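Local coordinates for protein thiaminase-I (Naegleria gruberi, PDB 4HCW) that belongs to the thiaminase family and folds as a single-chain mixed alpha/beta protein, with helices packed around a central mixed sheet, at residues Y75-L79 with G80-S84; Q141-Y145 with E146-Y150; D189-K193 with D194-K198. One frame throughout, in Å; residues are numbered along the deposited sequence.

Interaction 1. Residues Y75-L79 with G80-S84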
ATOM      1  N   TYR A  75      -7.681  11.987   8.677  1.00 73.27           N
ATOM      2  CA  TYR A  75      -8.757  12.801   8.122  1.00 73.27           C
ATOM      3  C   TYR A  75     -10.098  12.101   8.297  1.00 73.27           C
ATOM      4  O   TYR A  75     -11.129  12.746   8.493  1.00 73.27           O
ATOM      5  CB  TYR A  75      -8.507  13.098   6.640  1.00 68.02           C
ATOM      6  CG  TYR A  75      -9.742  13.552   5.889  1.00 68.02           C
ATOM      7  CD1 TYR A  75     -10.221  14.851   6.017  1.00 68.02           C
ATOM      8  CD2 TYR A  75     -10.428  12.681   5.050  1.00 68.02           C
ATOM      9  CE1 TYR A  75     -11.350  15.267   5.332  1.00 68.02           C
ATOM     10  CE2 TYR A  75     -11.556  13.089   4.362  1.00 68.02           C
ATOM     11  CZ  TYR A  75     -12.013  14.382   4.506  1.00 68.02           C
ATOM     12  OH  TYR A  75     -13.136  14.788   3.819  1.00 68.02           O
ATOM     13  N   LEU A  76     -10.077  10.775   8.226  1.00 84.05           N
ATOM     14  CA  LEU A  76     -11.286   9.980   8.388  1.00 84.05           C
ATOM     15  C   LEU A  76     -11.686   9.928   9.860  1.00 84.05           C
ATOM     16  O   LEU A  76     -12.865   9.790  10.189  1.00 84.05           O
ATOM     17  CB  LEU A  76     -11.068   8.569   7.838  1.00 58.73           C
ATOM     18  CG  LEU A  76     -12.301   7.789   7.384  1.00 58.73           C
ATOM     19  CD1 LEU A  76     -13.121   8.608   6.400  1.00 58.73           C
ATOM     20  CD2 LEU A  76     -11.878   6.470   6.761  1.00 58.73           C
ATOM     21  N   VAL A  77     -10.696  10.047  10.739  1.00106.77           N
ATOM     22  CA  VAL A  77     -10.937  10.067  12.178  1.00106.77           C
ATOM     23  C   VAL A  77     -11.588  11.377  12.614  1.00106.77           C
ATOM     24  O   VAL A  77     -12.529  11.380  13.409  1.00106.77           O
ATOM     25  CB  VAL A  77      -9.628   9.846  12.973  1.00 87.82           C
ATOM     26  CG1 VAL A  77      -9.805  10.243  14.431  1.00 87.82           C
ATOM     27  CG2 VAL A  77      -9.175   8.399  12.862  1.00 87.82           C
ATOM     28  N   SER A  78     -11.096  12.486  12.069  1.00100.93           N
ATOM     29  CA  SER A  78     -11.585  13.812  12.439  1.00100.93           C
ATOM     30  C   SER A  78     -13.034  14.057  12.016  1.00100.93           C
ATOM     31  O   SER A  78     -13.627  15.074  12.375  1.00100.93           O
ATOM     32  CB  SER A  78     -10.675  14.899  11.859  1.00 93.86           C
ATOM     33  OG  SER A  78     -10.638  14.832  10.445  1.00 93.86           O
ATOM     34  N   LEU A  79     -13.597  13.128  11.250  1.00 91.84           N
ATOM     35  CA  LEU A  79     -14.997  13.215  10.853  1.00 91.84           C
ATOM     36  C   LEU A  79     -15.874  12.393  11.795  1.00 91.84           C
ATOM     37  O   LEU A  79     -17.100  12.500  11.771  1.00 91.84           O
ATOM     38  CB  LEU A  79     -15.179  12.753   9.405  1.00 85.88           C
ATOM     39  CG  LEU A  79     -14.351  13.506   8.362  1.00 85.88           C
ATOM     40  CD1 LEU A  79     -14.754  13.100   6.951  1.00 85.88           C
ATOM     41  CD2 LEU A  79     -14.480  15.009   8.551  1.00 85.88           C
ATOM     42  N   GLY A  80     -15.230  11.571  12.618  1.00113.01           N
ATOM     43  CA  GLY A  80     -15.918  10.815  13.651  1.00113.01           C
ATOM     44  C   GLY A  80     -16.512   9.494  13.200  1.00113.01           C
ATOM     45  O   GLY A  80     -16.943   8.693  14.026  1.00113.01           O
ATOM     46  N   GLY A  81     -16.523   9.260  11.891  1.00 91.12           N
ATOM     47  CA  GLY A  81     -17.160   8.080  11.328  1.00 91.12           C
ATOM     48  C   GLY A  81     -16.493   6.751  11.636  1.00 91.12           C
ATOM     49  O   GLY A  81     -17.001   5.699  11.250  1.00 91.12           O
ATOM     50  N   VAL A  82     -15.358   6.789  12.327  1.00105.36           N
ATOM     51  CA  VAL A  82     -14.638   5.566  12.673  1.00105.36           C
ATOM     52  C   VAL A  82     -14.545   5.370  14.189  1.00105.36           C
ATOM     53  O   VAL A  82     -14.249   6.308  14.931  1.00105.36           O
ATOM     54  CB  VAL A  82     -13.228   5.537  12.031  1.00116.73           C
ATOM     55  CG1 VAL A  82     -12.462   6.803  12.365  1.00116.73           C
ATOM     56  CG2 VAL A  82     -12.453   4.299  12.467  1.00116.73           C
ATOM     57  N   LYS A  83     -14.813   4.147  14.638  1.00 92.56           N
ATOM     58  CA  LYS A  83     -14.818   3.828  16.063  1.00 92.56           C
ATOM     59  C   LYS A  83     -13.423   3.527  16.610  1.00 92.56           C
ATOM     60  O   LYS A  83     -12.649   2.791  15.997  1.00 92.56           O
ATOM     61  CB  LYS A  83     -15.751   2.644  16.338  1.00125.33           C
ATOM     62  CG  LYS A  83     -15.624   2.058  17.736  1.00125.33           C
ATOM     63  CD  LYS A  83     -16.956   2.047  18.464  1.00125.33           C
ATOM     64  CE  LYS A  83     -17.973   1.179  17.745  1.00125.33           C
ATOM     65  NZ  LYS A  83     -19.268   1.126  18.478  1.00125.33           N
ATOM     66  N   SER A  84     -13.112   4.104  17.766  1.00 91.51           N
ATOM     67  CA  SER A  84     -11.865   3.811  18.462  1.00 91.51           C
ATOM     68  C   SER A  84     -11.913   2.402  19.046  1.00 91.51           C
ATOM     69  O   SER A  84     -12.943   1.973  19.568  1.00 91.51           O
ATOM     70  CB  SER A  84     -11.615   4.837  19.568  1.00 94.99           C
ATOM     71  OG  SER A  84     -12.721   4.916  20.452  1.00 94.99           O
TER

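Interaction 2. Residues Q141-Y145 with E146-Y150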
ATOM      1  N   GLN A 141      21.498   8.192  -9.552  1.00113.36           N
ATOM      2  CA  GLN A 141      22.779   8.785  -9.910  1.00113.36           C
ATOM      3  C   GLN A 141      23.723   7.737 -10.486  1.00113.36           C
ATOM      4  O   GLN A 141      24.489   8.014 -11.407  1.00113.36           O
ATOM      5  CB  GLN A 141      23.418   9.441  -8.687  1.00115.98           C
ATOM      6  CG  GLN A 141      22.602  10.580  -8.104  1.00115.98           C
ATOM      7  CD  GLN A 141      23.071  10.985  -6.721  1.00115.98           C
ATOM      8  OE1 GLN A 141      23.967  10.363  -6.149  1.00115.98           O
ATOM      9  NE2 GLN A 141      22.464  12.031  -6.174  1.00115.98           N
ATOM     10  N   LYS A 142      23.655   6.530  -9.936  1.00115.79           N
ATOM     11  CA  LYS A 142      24.554   5.457 -10.343  1.00115.79           C
ATOM     12  C   LYS A 142      24.165   4.843 -11.685  1.00115.79           C
ATOM     13  O   LYS A 142      25.027   4.560 -12.516  1.00115.79           O
ATOM     14  CB  LYS A 142      24.608   4.374  -9.264  1.00 81.40           C
ATOM     15  CG  LYS A 142      25.198   4.834  -7.944  1.00 81.40           C
ATOM     16  CD  LYS A 142      25.105   3.733  -6.901  1.00 81.40           C
ATOM     17  CE  LYS A 142      25.745   4.138  -5.585  1.00 81.40           C
ATOM     18  NZ  LYS A 142      25.594   3.065  -4.563  1.00 81.40           N
ATOM     19  N   VAL A 143      22.868   4.641 -11.896  1.00 92.41           N
ATOM     20  CA  VAL A 143      22.390   3.981 -13.109  1.00 92.41           C
ATOM     21  C   VAL A 143      22.428   4.890 -14.338  1.00 92.41           C
ATOM     22  O   VAL A 143      22.551   4.412 -15.466  1.00 92.41           O
ATOM     23  CB  VAL A 143      20.966   3.410 -12.929  1.00119.05           C
ATOM     24  CG1 VAL A 143      20.947   2.378 -11.812  1.00119.05           C
ATOM     25  CG2 VAL A 143      19.967   4.524 -12.651  1.00119.05           C
ATOM     26  N   GLY A 144      22.321   6.196 -14.118  1.00 88.61           N
ATOM     27  CA  GLY A 144      22.374   7.154 -15.207  1.00 88.61           C
ATOM     28  C   GLY A 144      21.021   7.485 -15.808  1.00 88.61           C
ATOM     29  O   GLY A 144      19.982   7.296 -15.177  1.00 88.61           O
ATOM     30  N   TYR A 145      21.043   7.975 -17.043  1.00100.99           N
ATOM     31  CA  TYR A 145      19.839   8.439 -17.725  1.00100.99           C
ATOM     32  C   TYR A 145      19.028   7.289 -18.321  1.00100.99           C
ATOM     33  O   TYR A 145      19.541   6.507 -19.121  1.00100.99           O
ATOM     34  CB  TYR A 145      20.220   9.444 -18.816  1.00 83.54           C
ATOM     35  CG  TYR A 145      19.058   9.962 -19.634  1.00 83.54           C
ATOM     36  CD1 TYR A 145      18.237  10.972 -19.150  1.00 83.54           C
ATOM     37  CD2 TYR A 145      18.794   9.452 -20.898  1.00 83.54           C
ATOM     38  CE1 TYR A 145      17.177  11.453 -19.897  1.00 83.54           C
ATOM     39  CE2 TYR A 145      17.737   9.927 -21.654  1.00 83.54           C
ATOM     40  CZ  TYR A 145      16.932  10.927 -21.147  1.00 83.54           C
ATOM     41  OH  TYR A 145      15.879  11.402 -21.898  1.00 83.54           O
ATOM     42  N   GLU A 146      17.759   7.204 -17.923  1.00122.64           N
ATOM     43  CA  GLU A 146      16.832   6.185 -18.419  1.00122.64           C
ATOM     44  C   GLU A 146      17.349   4.757 -18.261  1.00122.64           C
ATOM     45  O   GLU A 146      17.795   4.138 -19.226  1.00122.64           O
ATOM     46  CB  GLU A 146      16.455   6.449 -19.881  1.00 94.87           C
ATOM     47  CG  GLU A 146      15.522   7.631 -20.080  1.00 94.87           C
ATOM     48  CD  GLU A 146      15.101   7.799 -21.528  1.00 94.87           C
ATOM     49  OE1 GLU A 146      15.656   7.093 -22.395  1.00 94.87           O
ATOM     50  OE2 GLU A 146      14.213   8.636 -21.797  1.00 94.87           O
ATOM     51  N   GLN A 147      17.276   4.236 -17.040  1.00116.84           N
ATOM     52  CA  GLN A 147      17.724   2.876 -16.766  1.00116.84           C
ATOM     53  C   GLN A 147      16.689   2.112 -15.946  1.00116.84           C
ATOM     54  O   GLN A 147      16.337   0.979 -16.270  1.00116.84           O
ATOM     55  CB  GLN A 147      19.069   2.892 -16.038  1.00136.61           C
ATOM     56  CG  GLN A 147      20.067   1.872 -16.562  1.00136.61           C
ATOM     57  CD  GLN A 147      20.510   2.173 -17.980  1.00136.61           C
ATOM     58  OE1 GLN A 147      20.619   3.333 -18.376  1.00136.61           O
ATOM     59  NE2 GLN A 147      20.763   1.125 -18.757  1.00136.61           N
ATOM     60  N   ILE A 148      16.202   2.744 -14.882  1.00 72.34           N
ATOM     61  CA  ILE A 148      15.216   2.135 -13.998  1.00 72.34           C
ATOM     62  C   ILE A 148      13.829   2.150 -14.640  1.00 72.34           C
ATOM     63  O   ILE A 148      13.525   3.027 -15.447  1.00 72.34           O
ATOM     64  CB  ILE A 148      15.159   2.879 -12.644  1.00 82.84           C
ATOM     65  CG1 ILE A 148      16.572   3.150 -12.126  1.00 82.84           C
ATOM     66  CG2 ILE A 148      14.362   2.090 -11.615  1.00 82.84           C
ATOM     67  CD1 ILE A 148      16.605   3.866 -10.795  1.00 82.84           C
ATOM     68  N   VAL A 149      13.000   1.169 -14.297  1.00 91.64           N
ATOM     69  CA  VAL A 149      11.602   1.169 -14.715  1.00 91.64           C
ATOM     70  C   VAL A 149      10.700   1.530 -13.540  1.00 91.64           C
ATOM     71  O   VAL A 149      10.678   0.841 -12.521  1.00 91.64           O
ATOM     72  CB  VAL A 149      11.167  -0.189 -15.294  1.00 68.83           C
ATOM     73  CG1 VAL A 149       9.659  -0.223 -15.486  1.00 68.83           C
ATOM     74  CG2 VAL A 149      11.874  -0.453 -16.610  1.00 68.83           C
ATOM     75  N   TYR A 150       9.957   2.621 -13.694  1.00 74.60           N
ATOM     76  CA  TYR A 150       9.096   3.126 -12.636  1.00 74.60           C
ATOM     77  C   TYR A 150       7.866   3.745 -13.291  1.00 74.60           C
ATOM     78  O   TYR A 150       7.801   4.960 -13.470  1.00 74.60           O
ATOM     79  CB  TYR A 150       9.855   4.168 -11.812  1.00 63.52           C
ATOM     80  CG  TYR A 150       9.328   4.405 -10.412  1.00 63.52           C
ATOM     81  CD1 TYR A 150       8.022   4.079 -10.068  1.00 63.52           C
ATOM     82  CD2 TYR A 150      10.142   4.964  -9.435  1.00 63.52           C
ATOM     83  CE1 TYR A 150       7.544   4.302  -8.789  1.00 63.52           C
ATOM     84  CE2 TYR A 150       9.672   5.192  -8.155  1.00 63.52           C
ATOM     85  CZ  TYR A 150       8.373   4.858  -7.838  1.00 63.52           C
ATOM     86  OH  TYR A 150       7.903   5.082  -6.564  1.00 63.52           O
TER

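Interaction 3. Residues D189-K193 with D194-K198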
ATOM      1  N   ASP A 189       4.853  29.104  -6.596  1.00 78.11           N
ATOM      2  CA  ASP A 189       5.915  29.774  -5.859  1.00 78.11           C
ATOM      3  C   ASP A 189       6.110  29.116  -4.496  1.00 78.11           C
ATOM      4  O   ASP A 189       7.063  29.417  -3.778  1.00 78.11           O
ATOM      5  CB  ASP A 189       5.593  31.261  -5.694  1.00121.31           C
ATOM      6  CG  ASP A 189       4.160  31.503  -5.259  1.00121.31           C
ATOM      7  OD1 ASP A 189       3.273  31.565  -6.136  1.00121.31           O
ATOM      8  OD2 ASP A 189       3.919  31.634  -4.040  1.00121.31           O
ATOM      9  N   GLN A 190       5.194  28.215  -4.152  1.00 84.06           N
ATOM     10  CA  GLN A 190       5.270  27.476  -2.900  1.00 84.06           C
ATOM     11  C   GLN A 190       5.918  26.114  -3.128  1.00 84.06           C
ATOM     12  O   GLN A 190       6.203  25.383  -2.181  1.00 84.06           O
ATOM     13  CB  GLN A 190       3.875  27.298  -2.298  1.00 85.14           C
ATOM     14  CG  GLN A 190       3.110  28.598  -2.109  1.00 85.14           C
ATOM     15  CD  GLN A 190       1.725  28.379  -1.536  1.00 85.14           C
ATOM     16  OE1 GLN A 190       1.448  27.344  -0.929  1.00 85.14           O
ATOM     17  NE2 GLN A 190       0.842  29.351  -1.731  1.00 85.14           N
ATOM     18  N   VAL A 191       6.145  25.782  -4.396  1.00 67.82           N
ATOM     19  CA  VAL A 191       6.802  24.532  -4.759  1.00 67.82           C
ATOM     20  C   VAL A 191       8.285  24.585  -4.405  1.00 67.82           C
ATOM     21  O   VAL A 191       9.021  25.429  -4.913  1.00 67.82           O
ATOM     22  CB  VAL A 191       6.656  24.235  -6.266  1.00 54.10           C
ATOM     23  CG1 VAL A 191       7.480  23.015  -6.653  1.00 54.10           C
ATOM     24  CG2 VAL A 191       5.192  24.039  -6.632  1.00 54.10           C
ATOM     25  N   ASN A 192       8.715  23.682  -3.528  1.00 68.25           N
ATOM     26  CA  ASN A 192      10.109  23.624  -3.105  1.00 68.25           C
ATOM     27  C   ASN A 192      11.011  23.165  -4.246  1.00 68.25           C
ATOM     28  O   ASN A 192      10.963  22.007  -4.659  1.00 68.25           O
ATOM     29  CB  ASN A 192      10.260  22.696  -1.898  1.00 76.50           C
ATOM     30  CG  ASN A 192      11.591  22.868  -1.186  1.00 76.50           C
ATOM     31  OD1 ASN A 192      12.629  23.078  -1.815  1.00 76.50           O
ATOM     32  ND2 ASN A 192      11.565  22.780   0.139  1.00 76.50           N
ATOM     33  N   LYS A 193      11.836  24.079  -4.747  1.00 80.63           N
ATOM     34  CA  LYS A 193      12.686  23.803  -5.901  1.00 80.63           C
ATOM     35  C   LYS A 193      13.775  22.771  -5.613  1.00 80.63           C
ATOM     36  O   LYS A 193      14.232  22.077  -6.522  1.00 80.63           O
ATOM     37  CB  LYS A 193      13.309  25.096  -6.435  1.00 61.84           C
ATOM     38  CG  LYS A 193      12.557  25.709  -7.606  1.00 61.84           C
ATOM     39  CD  LYS A 193      11.123  26.045  -7.239  1.00 61.84           C
ATOM     40  CE  LYS A 193      10.364  26.609  -8.428  1.00 61.84           C
ATOM     41  NZ  LYS A 193       8.970  26.985  -8.061  1.00 61.84           N
ATOM     42  N   ASP A 194      14.189  22.674  -4.354  1.00104.44           N
ATOM     43  CA  ASP A 194      15.189  21.690  -3.959  1.00104.44           C
ATOM     44  C   ASP A 194      14.611  20.281  -4.027  1.00104.44           C
ATOM     45  O   ASP A 194      15.304  19.328  -4.384  1.00104.44           O
ATOM     46  CB  ASP A 194      15.709  21.982  -2.551  1.00119.58           C
ATOM     47  CG  ASP A 194      16.469  23.291  -2.469  1.00119.58           C
ATOM     48  OD1 ASP A 194      17.110  23.672  -3.472  1.00119.58           O
ATOM     49  OD2 ASP A 194      16.426  23.940  -1.403  1.00119.58           O
ATOM     50  N   ILE A 195      13.333  20.161  -3.684  1.00 82.26           N
ATOM     51  CA  ILE A 195      12.640  18.880  -3.722  1.00 82.26           C
ATOM     52  C   ILE A 195      12.296  18.504  -5.161  1.00 82.26           C
ATOM     53  O   ILE A 195      12.388  17.339  -5.550  1.00 82.26           O
ATOM     54  CB  ILE A 195      11.357  18.917  -2.872  1.00 70.96           C
ATOM     55  CG1 ILE A 195      11.685  19.338  -1.438  1.00 70.96           C
ATOM     56  CG2 ILE A 195      10.660  17.569  -2.886  1.00 70.96           C
ATOM     57  CD1 ILE A 195      12.731  18.469  -0.769  1.00 70.96           C
ATOM     58  N   THR A 196      11.911  19.504  -5.949  1.00 69.33           N
ATOM     59  CA  THR A 196      11.608  19.301  -7.360  1.00 69.33           C
ATOM     60  C   THR A 196      12.874  18.890  -8.120  1.00 69.33           C
ATOM     61  O   THR A 196      12.807  18.232  -9.161  1.00 69.33           O
ATOM     62  CB  THR A 196      10.946  20.561  -7.984  1.00 74.57           C
ATOM     63  OG1 THR A 196       9.657  20.221  -8.506  1.00 74.57           O
ATOM     64  CG2 THR A 196      11.799  21.155  -9.097  1.00 74.57           C
ATOM     65  N   GLN A 197      14.026  19.266  -7.572  1.00 81.58           N
ATOM     66  CA  GLN A 197      15.315  18.877  -8.132  1.00 81.58           C
ATOM     67  C   GLN A 197      15.559  17.383  -7.946  1.00 81.58           C
ATOM     68  O   GLN A 197      15.996  16.695  -8.870  1.00 81.58           O
ATOM     69  CB  GLN A 197      16.442  19.677  -7.473  1.00116.29           C
ATOM     70  CG  GLN A 197      17.846  19.268  -7.897  1.00116.29           C
ATOM     71  CD  GLN A 197      18.214  19.759  -9.286  1.00116.29           C
ATOM     72  OE1 GLN A 197      17.590  19.384 -10.279  1.00116.29           O
ATOM     73  NE2 GLN A 197      19.235  20.605  -9.360  1.00116.29           N
ATOM     74  N   LYS A 198      15.274  16.889  -6.743  1.00 75.09           N
ATOM     75  CA  LYS A 198      15.459  15.479  -6.414  1.00 75.09           C
ATOM     76  C   LYS A 198      14.573  14.585  -7.276  1.00 75.09           C
ATOM     77  O   LYS A 198      15.016  13.550  -7.774  1.00 75.09           O
ATOM     78  CB  LYS A 198      15.145  15.234  -4.938  1.00 85.13           C
ATOM     79  CG  LYS A 198      15.874  16.154  -3.974  1.00 85.13           C
ATOM     80  CD  LYS A 198      17.371  15.902  -3.983  1.00 85.13           C
ATOM     81  CE  LYS A 198      18.068  16.739  -2.922  1.00 85.13           C
ATOM     82  NZ  LYS A 198      17.539  16.451  -1.559  1.00 85.13           N
TER

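Interaction 1. Residues Y75-L79 with G80-S84
L76 meets V82 through its backbone, the carbonyl O lying 3.7 Å from V82 CG1. In the next residue, V77, the CG2 methyl rests 3.7 Å from V82 CG1, and the same V82 methyl also sits 3.6 Å from V77 CA, so one branch of V82 covers both the backbone and a methyl of V77. That branch is placed by a chi1 of 53°, with CG1 between the backbone N and the carbonyl carbon. V77 O takes the hydrogen bond that crosses the contact, from G80 N at 2.8 Å; the donor stands well above the carbonyl plane. The bond closes a type I beta turn from V77 to G80. S78 OG folds back to the helix and donates to Y75 O at 2.9 Å. After L79 the chain leaves helical geometry at G80, whose positive phi (85°) suits glycine. Beyond the turn, G80 O bonds to S269 OG, and G81 and K83 make backbone hydrogen bonds to S269 and L267. V77 and V82 both pack on Y112 of strand 110-125, while L76 packs on F66 and T68 of strand 65-69, seating the end of helix 73-77 on the central sheet.

Interaction 2. Residues Q141-Y145 with E146-Y150
The carbonyl oxygen of G144 faces E146 N at 3.5 Å across the bend without bonding to it. Its hydrogen bond comes instead from S205 OG, which ties the turn to the neighbouring loop. At the next two side chains, the glutamate of E146 follows the Y145 ring along its length. With CG of Y145 anti to the backbone N (chi1 178°), the ring extends beside the glutamate, and E146 CG lies over one ring face in a CH-pi contact, 3.8 Å from the ring centroid and offset toward the rim. The glutamate chain stays extended past CG, which carries its carboxylate along the ring: E146 CD comes 3.4 Å from Y145 CE2, and the two planes are only 17° apart. On the inner side of the bend V143 meets the returning chain twice. Its CB is 3.7 Å from Q147 CB, the two side chains passing in antiparallel sense, and its CG2 touches I148 CG1 at 3.7 Å with the side chains nearly at right angles. I148 goes on to V229 and to L139 of helix 136-143, while backbone bonds join E146 to D204 and Q147 to S205. The chain then runs on to Y150, the N-cap of helix 151-155. Taken together, this is a helix C terminus ended by a glycine of positive phi, G144, with V143 packed on I148 across the bend.

Interaction 3. Residues D189-K193 with D194-K198
N192 lays its side chain across I195, with CG 3.5 Å from I195 CG1 and CB 3.7 Å from the same methylene. A chi1 of -165° turns the N192 amide away from its own N, and the group reaches forward over the first turn of the helix, where OD1 accepts from D194 N at 3.0 Å, the donor tilted 16° from the amide's carbonyl plane. The backbone carbonyl of N192 works alongside: its O takes T196 N at 3.0 Å, in the carbonyl plane, and more weakly I195 N. One residue on, K193 O receives a weak bond from Q197 N, continuing the helical pattern. Before the helix, V191, which also packs on V352 and L353 of helix 343-353, brings CG1 within 4.0 Å of T196 OG1; that hydroxyl is itself hydrogen-bonded to F356 O near the C terminus of the chain. I195 faces helix 158-169, touching Y165, L168 and L169. From the same helix, the Y165 hydroxyl is hydrogen-bonded to N192 N, and L169 touches the N192 side chain. An asparagine N-cap, its side-chain oxygen bonded to the backbone N two residues on, caps the N terminus of helix 193-203.

Following the chain from the N terminus, the three contacts come in series: each is a local contact, and none crosses or encloses another. Interaction 1 turns the chain out of helix 73-77 against strands of the central sheet. Interaction 2 likewise leaves a helix, 136-143, but heads for helix 151-155; its centre lies about 41 Å from that of interaction 1, on the opposite side of the chain's centre. Interaction 3 does the reverse and caps the N terminus of helix 193-203. Interactions 2 and 3 both belong to the thiaminase I-like N-terminal domain and come within about 7 Å at their nearest atoms without touching; S205, just past helix 193-203, bonds back to the bend at 141-150.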